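Side-chain contacts in BexL (Amycolatopsis orientalis, PDB 4XRW), which probably cyclises, dehydrates and aromatises a polyketide chain, as a di-domain aromatase/cyclase of the type II pathway to BE-7585A: residues R70-A75 and V239-H244; L210-P213 and L217-L220; V282-A287 and A300-F305. All blocks are in the same frame, centred on the assembly; numbering follows the deposited sequence.

From the N terminus, the chain first lays down the seven-stranded sheet that includes strand 67-73, then a second sheet of the same strand order. Interaction 1 joins the two, 70-75 meeting 239-244 across 163 intervening residues. Within that long loop lies interaction 2, the hairpin of strands 205-212 and 217-225, joined by the four residues 213-216. The two touch: L217 CD1 packs against V239 CG2 and the W72 ring, so the hairpin borders the domain interface. Interaction 3 follows in series: with twelve residues between 282-287 and 300-305, it joins strand 274-284 to helix 299-326; its centre lies about 27 Å from that of interaction 1, on the same second sheet.

Interaction 1: residues R70-A75 and V239-H244; sequences RIWATA and VCFPHH
W72 and V239 bring the two segments nearest, their CA atoms 7.7 Å apart, too far for strand pairing; no hydrogen bond crosses. Strand 67-73 ends at A73 and strand 231-241 at F241, after which a turn closed by the bond H244 N to F241 O contains the cis peptide between P242 and H243. The contact is therefore made by side chains alone, with the W72 indole in the middle. V239 reaches one face of it: CG1 stands 3.6 Å from the centroid of the five-membered W72 ring, only 9° off the normal, a CH-pi contact. The torsions of V239 set CG1 anti to the backbone N (chi1 -172°), leaving the other branch to cover the base of the indole, with V239 CG2 3.7 Å from W72 CG. F241 comes from the opposite direction and presents its edge to the same indole face over the six-membered ring. The planes stand at 84° and the ring centroids are 5.4 Å apart, an offset edge-to-face pair in which F241 CZ lies 3.6 Å from W72 CH2. On the other face of the indole R70 CG sits near the rim, so aliphatic and aromatic groups sandwich the tryptophan, and its rotation is probably restricted. Beyond the indole, R245 makes a cation-pi contact with F241. The two strands belong to different sheets, one in each polyketide cyclase/dehydrase domain, and the contact is thus part of the interface between the two domains. On the first domain's side, strands 54-59 and 80-89 flank strand 67-73, with D58 and N81 touching W72 and V239 reaching across to V55; on the other, L217 of strand 217-225 packs on V239, while helix 185-193 lies against C240 and P242.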
loop_
_atom_site.group_PDB
_atom_site.type_symbol
_atom_site.label_atom_id
_atom_site.label_comp_id
_atom_site.label_asym_id
_atom_site.label_seq_id
_atom_site.Cartn_x
_atom_site.Cartn_y
_atom_site.Cartn_z
ATOM N N ARG A 70 6.971 -11.700 -1.100
ATOM C CA ARG A 70 7.459 -10.914 0.016
ATOM C C ARG A 70 6.514 -9.743 0.186
ATOM O O ARG A 70 6.262 -8.997 -0.759
ATOM C CB ARG A 70 8.905 -10.411 -0.197
ATOM C CG ARG A 70 9.437 -9.763 1.058
ATOM C CD ARG A 70 10.895 -9.336 0.975
ATOM N NE ARG A 70 11.760 -10.458 0.622
ATOM C CZ ARG A 70 12.269 -11.324 1.492
ATOM N NH1 ARG A 70 12.017 -11.213 2.795
ATOM N NH2 ARG A 70 13.035 -12.318 1.051
ATOM N N ILE A 71 5.976 -9.634 1.394
ATOM C CA ILE A 71 4.941 -8.673 1.737
ATOM C C ILE A 71 5.550 -7.673 2.716
ATOM O O ILE A 71 6.143 -8.063 3.725
ATOM C CB ILE A 71 3.748 -9.340 2.393
ATOM C CG1 ILE A 71 3.095 -10.366 1.459
ATOM C CG2 ILE A 71 2.726 -8.317 2.812
ATOM C CD1 ILE A 71 2.471 -11.524 2.213
ATOM N N TRP A 72 5.421 -6.389 2.397
ATOM C CA TRP A 72 5.739 -5.326 3.339
ATOM C C TRP A 72 4.415 -4.698 3.832
ATOM O O TRP A 72 3.546 -4.305 3.030
ATOM C CB TRP A 72 6.630 -4.237 2.698
ATOM C CG TRP A 72 8.016 -4.611 2.346
ATOM C CD1 TRP A 72 9.179 -4.362 3.062
ATOM C CD2 TRP A 72 8.417 -5.282 1.176
ATOM N NE1 TRP A 72 10.250 -4.846 2.390
ATOM C CE2 TRP A 72 9.812 -5.434 1.234
ATOM C CE3 TRP A 72 7.736 -5.767 0.073
ATOM C CZ2 TRP A 72 10.523 -6.040 0.226
ATOM C CZ3 TRP A 72 8.456 -6.385 -0.931
ATOM C CH2 TRP A 72 9.834 -6.519 -0.838
ATOM N N ALA A 73 4.278 -4.561 5.146
ATOM C CA ALA A 73 3.063 -4.021 5.750
ATOM C C ALA A 73 3.334 -3.212 7.008
ATOM O O ALA A 73 4.418 -3.292 7.619
ATOM C CB ALA A 73 2.100 -5.142 6.075
ATOM N N THR A 74 2.332 -2.443 7.401
ATOM C CA THR A 74 2.489 -1.473 8.503
ATOM C C THR A 74 2.483 -2.140 9.878
ATOM O O THR A 74 3.096 -1.621 10.826
ATOM C CB THR A 74 1.391 -0.383 8.405
ATOM O OG1 THR A 74 0.103 -1.002 8.401
ATOM C CG2 THR A 74 1.529 0.343 7.097
ATOM N N ALA A 75 1.835 -3.304 9.998
ATOM C CA ALA A 75 1.870 -4.099 11.234
ATOM C C ALA A 75 1.604 -3.281 12.516
ATOM O O ALA A 75 2.376 -3.309 13.484
ATOM C CB ALA A 75 3.213 -4.823 11.336
ATOM N N VAL A 239 9.057 1.661 1.046
ATOM C CA VAL A 239 9.921 0.557 0.761
ATOM C C VAL A 239 10.863 0.946 -0.398
ATOM O O VAL A 239 10.411 1.249 -1.516
ATOM C CB VAL A 239 9.119 -0.695 0.376
ATOM C CG1 VAL A 239 10.044 -1.856 0.280
ATOM C CG2 VAL A 239 7.983 -0.990 1.406
ATOM N N CYS A 240 12.156 0.873 -0.120
ATOM C CA CYS A 240 13.197 1.398 -1.007
ATOM C C CYS A 240 14.040 0.265 -1.633
ATOM O O CYS A 240 14.556 -0.609 -0.936
ATOM C CB CYS A 240 14.071 2.361 -0.197
ATOM S SG CYS A 240 13.072 3.611 0.666
ATOM N N PHE A 241 14.185 0.320 -2.943
ATOM C CA PHE A 241 14.913 -0.675 -3.742
ATOM C C PHE A 241 16.010 0.073 -4.539
ATOM O O PHE A 241 15.715 0.663 -5.558
ATOM C CB PHE A 241 13.974 -1.378 -4.693
ATOM C CG PHE A 241 12.857 -2.143 -4.006
ATOM C CD1 PHE A 241 13.044 -3.459 -3.613
ATOM C CD2 PHE A 241 11.650 -1.545 -3.751
ATOM C CE1 PHE A 241 12.029 -4.178 -2.979
ATOM C CE2 PHE A 241 10.615 -2.263 -3.106
ATOM C CZ PHE A 241 10.821 -3.573 -2.724
ATOM N N PRO A 242 17.247 0.075 -4.029
ATOM C CA PRO A 242 18.365 0.780 -4.671
ATOM C C PRO A 242 18.616 0.236 -6.061
ATOM O O PRO A 242 18.664 -0.983 -6.139
ATOM C CB PRO A 242 19.550 0.463 -3.781
ATOM C CG PRO A 242 18.986 0.073 -2.489
ATOM C CD PRO A 242 17.634 -0.500 -2.736
ATOM N N HIS A 243 18.710 1.034 -7.129
ATOM C CA HIS A 243 18.490 2.465 -7.151
ATOM C C HIS A 243 17.388 2.768 -8.125
ATOM O O HIS A 243 17.476 3.737 -8.872
ATOM C CB HIS A 243 19.772 3.204 -7.563
ATOM C CG HIS A 243 20.892 3.014 -6.600
ATOM N ND1 HIS A 243 21.927 2.134 -6.824
ATOM C CD2 HIS A 243 21.115 3.553 -5.377
ATOM C CE1 HIS A 243 22.750 2.152 -5.789
ATOM N NE2 HIS A 243 22.283 3.007 -4.899
ATOM N N HIS A 244 16.322 1.979 -8.093
ATOM C CA HIS A 244 15.324 2.066 -9.134
ATOM C C HIS A 244 13.862 2.291 -8.713
ATOM O O HIS A 244 13.010 2.643 -9.552
ATOM C CB HIS A 244 15.443 0.801 -9.994
ATOM C CG HIS A 244 15.012 -0.456 -9.300
ATOM N ND1 HIS A 244 13.730 -0.952 -9.402
ATOM C CD2 HIS A 244 15.691 -1.326 -8.513
ATOM C CE1 HIS A 244 13.633 -2.070 -8.705
ATOM N NE2 HIS A 244 14.809 -2.320 -8.154
#

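Interaction 2: residues L210-P213 and L217-L220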
loop_
_atom_site.group_PDB
_atom_site.type_symbol
_atom_site.label_atom_id
_atom_site.label_comp_id
_atom_site.label_asym_id
_atom_site.label_seq_id
_atom_site.Cartn_x
_atom_site.Cartn_y
_atom_site.Cartn_z
ATOM N N LEU A 210 12.467 11.066 10.026
ATOM C CA LEU A 210 12.628 9.834 9.253
ATOM C C LEU A 210 13.150 8.697 10.125
ATOM O O LEU A 210 14.246 8.774 10.671
ATOM C CB LEU A 210 13.581 10.033 8.074
ATOM C CG LEU A 210 13.887 8.802 7.216
ATOM C CD1 LEU A 210 12.645 8.265 6.551
ATOM C CD2 LEU A 210 14.931 9.103 6.169
ATOM N N ARG A 211 12.360 7.637 10.254
ATOM C CA ARG A 211 12.774 6.472 11.020
ATOM C C ARG A 211 13.095 5.377 10.044
ATOM O O ARG A 211 12.309 5.135 9.134
ATOM C CB ARG A 211 11.694 6.020 11.981
ATOM C CG ARG A 211 11.300 7.042 13.055
ATOM C CD ARG A 211 9.848 7.405 12.910
ATOM N NE ARG A 211 9.387 8.465 13.826
ATOM C CZ ARG A 211 8.321 8.359 14.606
ATOM N NH1 ARG A 211 7.581 7.241 14.591
ATOM N NH2 ARG A 211 7.972 9.385 15.382
ATOM N N GLU A 212 14.257 4.732 10.198
ATOM C CA GLU A 212 14.607 3.649 9.310
ATOM C C GLU A 212 15.027 2.419 10.133
ATOM O O GLU A 212 16.198 2.102 10.205
ATOM C CB GLU A 212 15.695 4.082 8.327
ATOM C CG GLU A 212 15.821 3.110 7.142
ATOM C CD GLU A 212 16.398 3.743 5.832
ATOM O OE1 GLU A 212 16.564 4.990 5.722
ATOM O OE2 GLU A 212 16.665 2.960 4.892
ATOM N N PRO A 213 14.039 1.703 10.707
ATOM C CA PRO A 213 14.293 0.600 11.640
ATOM C C PRO A 213 15.146 -0.513 11.024
ATOM O O PRO A 213 16.037 -1.042 11.679
ATOM C CB PRO A 213 12.883 0.100 11.975
ATOM C CG PRO A 213 12.071 0.423 10.771
ATOM C CD PRO A 213 12.607 1.764 10.336
ATOM N N LEU A 217 13.358 0.130 4.705
ATOM C CA LEU A 217 12.001 0.266 5.207
ATOM C C LEU A 217 11.970 1.529 6.043
ATOM O O LEU A 217 12.649 1.611 7.058
ATOM C CB LEU A 217 11.603 -0.966 6.019
ATOM C CG LEU A 217 10.152 -1.066 6.469
ATOM C CD1 LEU A 217 9.168 -0.849 5.370
ATOM C CD2 LEU A 217 9.926 -2.479 7.082
ATOM N N GLN A 218 11.193 2.520 5.616
ATOM C CA GLN A 218 11.210 3.841 6.237
ATOM C C GLN A 218 9.820 4.238 6.758
ATOM O O GLN A 218 8.807 3.928 6.084
ATOM C CB GLN A 218 11.663 4.879 5.225
ATOM C CG GLN A 218 13.048 4.718 4.675
ATOM C CD GLN A 218 13.376 5.765 3.638
ATOM O OE1 GLN A 218 12.499 6.251 2.936
ATOM N NE2 GLN A 218 14.641 6.138 3.559
ATOM N N VAL A 219 9.782 4.919 7.916
ATOM C CA VAL A 219 8.600 5.596 8.380
ATOM C C VAL A 219 8.939 7.076 8.268
ATOM O O VAL A 219 9.812 7.584 8.961
ATOM C CB VAL A 219 8.205 5.195 9.806
ATOM C CG1 VAL A 219 6.975 5.967 10.229
ATOM C CG2 VAL A 219 7.959 3.695 9.856
ATOM N N LEU A 220 8.298 7.728 7.319
ATOM C CA LEU A 220 8.623 9.127 6.997
ATOM C C LEU A 220 7.523 9.997 7.531
ATOM O O LEU A 220 6.393 9.925 7.081
ATOM C CB LEU A 220 8.801 9.292 5.495
ATOM C CG LEU A 220 9.005 10.711 4.986
ATOM C CD1 LEU A 220 10.220 11.342 5.668
ATOM C CD2 LEU A 220 9.177 10.621 3.461
#
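L210 and L220 form a non-hydrogen-bonded antiparallel pair, their CD1 methyls 4.0 Å apart. With chi1 at 177° and chi2 at 62°, L210 turns CD1 back over the neighbouring strand, where it also meets Q218 CB at 3.8 Å. The neighbouring pair, R211 with V219, is hydrogen-bonded: R211 N to V219 O is 2.9 Å and nearly straight, and V219 N to R211 O is 2.8 Å. Here the side chains lie on the other face, where the R211 chain, bent at chi2 (119°), lays CD along V219 CB at 4.1 Å while its guanidinium turns to a salt bridge with D209. This is the beta hairpin at one edge of the second helix-grip sheet, strand 205-212 being outermost. Nearer the turn, extended side chains of E212 and Q218 meet. Q218 NE2 donates to E212 OE1 at 3.1 Å, the acceptor lying almost in the amide plane; the carboxylate stands about perpendicular to that amide and is met from above its own plane. The same amide also binds R238 through OE1 and the D193 carbonyl through NE2, so its rotation is fixed from several sides, and E212 OE2 accepts from G216 N. A leucine in place of Q218 would probably leave E212 OE1, R238 and the D193 carbonyl without this shared partner. Beyond E212, P213 CD rests 3.3 Å from L217 O.

Interaction 3: residues V282-A287 and A300-F305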
loop_
_atom_site.group_PDB
_atom_site.type_symbol
_atom_site.label_atom_id
_atom_site.label_comp_id
_atom_site.label_asym_id
_atom_site.label_seq_id
_atom_site.Cartn_x
_atom_site.Cartn_y
_atom_site.Cartn_z
ATOM N N VAL A 282 -5.088 7.175 -5.805
ATOM C CA VAL A 282 -5.942 7.727 -4.785
ATOM C C VAL A 282 -7.329 7.095 -4.831
ATOM O O VAL A 282 -7.844 6.853 -5.912
ATOM C CB VAL A 282 -6.108 9.256 -4.933
ATOM C CG1 VAL A 282 -7.030 9.811 -3.857
ATOM C CG2 VAL A 282 -4.756 9.956 -4.831
ATOM N N VAL A 283 -7.892 6.840 -3.658
ATOM C CA VAL A 283 -9.324 6.575 -3.507
ATOM C C VAL A 283 -9.936 7.705 -2.706
ATOM O O VAL A 283 -9.488 8.025 -1.599
ATOM C CB VAL A 283 -9.608 5.229 -2.805
ATOM C CG1 VAL A 283 -11.122 4.994 -2.681
ATOM C CG2 VAL A 283 -8.956 4.085 -3.545
ATOM N N LEU A 284 -10.985 8.323 -3.245
ATOM C CA LEU A 284 -11.640 9.425 -2.540
ATOM C C LEU A 284 -12.595 8.993 -1.439
ATOM O O LEU A 284 -13.153 7.902 -1.461
ATOM C CB LEU A 284 -12.401 10.297 -3.536
ATOM C CG LEU A 284 -11.559 11.052 -4.536
ATOM C CD1 LEU A 284 -12.468 11.728 -5.568
ATOM C CD2 LEU A 284 -10.726 12.068 -3.819
ATOM N N ASN A 285 -12.741 9.871 -0.453
ATOM C CA ASN A 285 -13.675 9.703 0.640
ATOM C C ASN A 285 -14.806 10.667 0.324
ATOM O O ASN A 285 -14.655 11.877 0.479
ATOM C CB ASN A 285 -13.015 10.035 1.981
ATOM C CG ASN A 285 -13.856 9.652 3.166
ATOM O OD1 ASN A 285 -15.040 9.360 3.035
ATOM N ND2 ASN A 285 -13.241 9.655 4.349
ATOM N N THR A 286 -15.920 10.151 -0.163
ATOM C CA THR A 286 -16.995 11.032 -0.609
ATOM C C THR A 286 -17.724 11.649 0.581
ATOM O O THR A 286 -18.323 12.699 0.446
ATOM C CB THR A 286 -18.000 10.273 -1.505
ATOM O OG1 THR A 286 -18.524 9.157 -0.781
ATOM C CG2 THR A 286 -17.314 9.762 -2.757
ATOM N N ALA A 287 -17.653 11.015 1.749
ATOM C CA ALA A 287 -18.400 11.468 2.927
ATOM C C ALA A 287 -17.991 12.860 3.390
ATOM O O ALA A 287 -18.761 13.547 4.071
ATOM C CB ALA A 287 -18.216 10.492 4.078
ATOM N N ALA A 300 -16.009 15.020 -9.070
ATOM C CA ALA A 300 -15.138 15.592 -10.096
ATOM C C ALA A 300 -14.244 16.690 -9.521
ATOM O O ALA A 300 -13.058 16.770 -9.858
ATOM C CB ALA A 300 -15.966 16.141 -11.254
ATOM N N GLU A 301 -14.810 17.539 -8.661
ATOM C CA GLU A 301 -14.049 18.630 -8.049
ATOM C C GLU A 301 -13.024 18.086 -7.054
ATOM O O GLU A 301 -11.936 18.638 -6.912
ATOM C CB GLU A 301 -14.968 19.624 -7.333
ATOM C CG GLU A 301 -15.752 20.573 -8.254
ATOM C CD GLU A 301 -16.897 19.890 -9.012
ATOM O OE1 GLU A 301 -17.449 18.875 -8.518
ATOM O OE2 GLU A 301 -17.242 20.379 -10.110
ATOM N N ALA A 302 -13.380 17.017 -6.347
ATOM C CA ALA A 302 -12.457 16.408 -5.399
ATOM C C ALA A 302 -11.289 15.763 -6.146
ATOM O O ALA A 302 -10.151 15.870 -5.702
ATOM C CB ALA A 302 -13.174 15.375 -4.527
ATOM N N ARG A 303 -11.560 15.095 -7.271
ATOM C CA ARG A 303 -10.498 14.447 -8.042
ATOM C C ARG A 303 -9.452 15.459 -8.475
ATOM O O ARG A 303 -8.261 15.171 -8.426
ATOM C CB ARG A 303 -11.019 13.736 -9.298
ATOM C CG ARG A 303 -11.704 12.416 -9.054
ATOM C CD ARG A 303 -11.541 11.479 -10.247
ATOM N NE ARG A 303 -12.198 11.985 -11.448
ATOM C CZ ARG A 303 -13.505 11.896 -11.675
ATOM N NH1 ARG A 303 -14.289 11.319 -10.776
ATOM N NH2 ARG A 303 -14.034 12.385 -12.793
ATOM N N GLU A 304 -9.883 16.640 -8.902
ATOM C CA GLU A 304 -8.924 17.600 -9.441
ATOM C C GLU A 304 -8.204 18.341 -8.323
ATOM O O GLU A 304 -7.027 18.659 -8.442
ATOM C CB GLU A 304 -9.616 18.582 -10.390
ATOM C CG GLU A 304 -9.975 17.962 -11.746
ATOM C CD GLU A 304 -8.780 17.321 -12.450
ATOM O OE1 GLU A 304 -7.995 18.059 -13.088
ATOM O OE2 GLU A 304 -8.626 16.076 -12.369
ATOM N N PHE A 305 -8.891 18.592 -7.220
ATOM C CA PHE A 305 -8.275 19.300 -6.106
ATOM C C PHE A 305 -7.123 18.458 -5.577
ATOM O O PHE A 305 -6.001 18.939 -5.386
ATOM C CB PHE A 305 -9.310 19.568 -5.019
ATOM C CG PHE A 305 -8.766 20.214 -3.775
ATOM C CD1 PHE A 305 -8.633 21.587 -3.696
ATOM C CD2 PHE A 305 -8.441 19.452 -2.672
ATOM C CE1 PHE A 305 -8.165 22.189 -2.546
ATOM C CE2 PHE A 305 -7.971 20.044 -1.514
ATOM C CZ PHE A 305 -7.832 21.418 -1.453
#
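L284 packs against A302 and R303, and is the one residue of 282-287 to touch 300-305; the contact is apolar. Its CD1 methyl reaches the helix at two points: 3.6 Å from R303 CG and 3.9 Å from A302 CB. CD2 of L284 is farther from that A302 methyl, at 4.2 Å. The leucine's CG is anti to the carbonyl carbon (chi1 -66°), a turn that carries the branch toward the helix, where it crosses the R303 side chain at about a right angle. The small A302 lets the leucine come close to the helix backbone, while R303 offers only its aliphatic part.

Polar interactions lie to the side. The R303 chain bends at chi3 (-64°) and its NH1 bonds to the E170 carbonyl, so the charged end is held apart from the methyl packing. The N285 side chain receives a weak bond from A287 N just past the strand end.

F173 of strand 172-181 packs on both L284 and R303, widening the apolar patch. Strand 274-284 thus meets the start of helix 299-326, the long C-terminal helix gripped by the curved antiparallel sheet in the helix-grip fold.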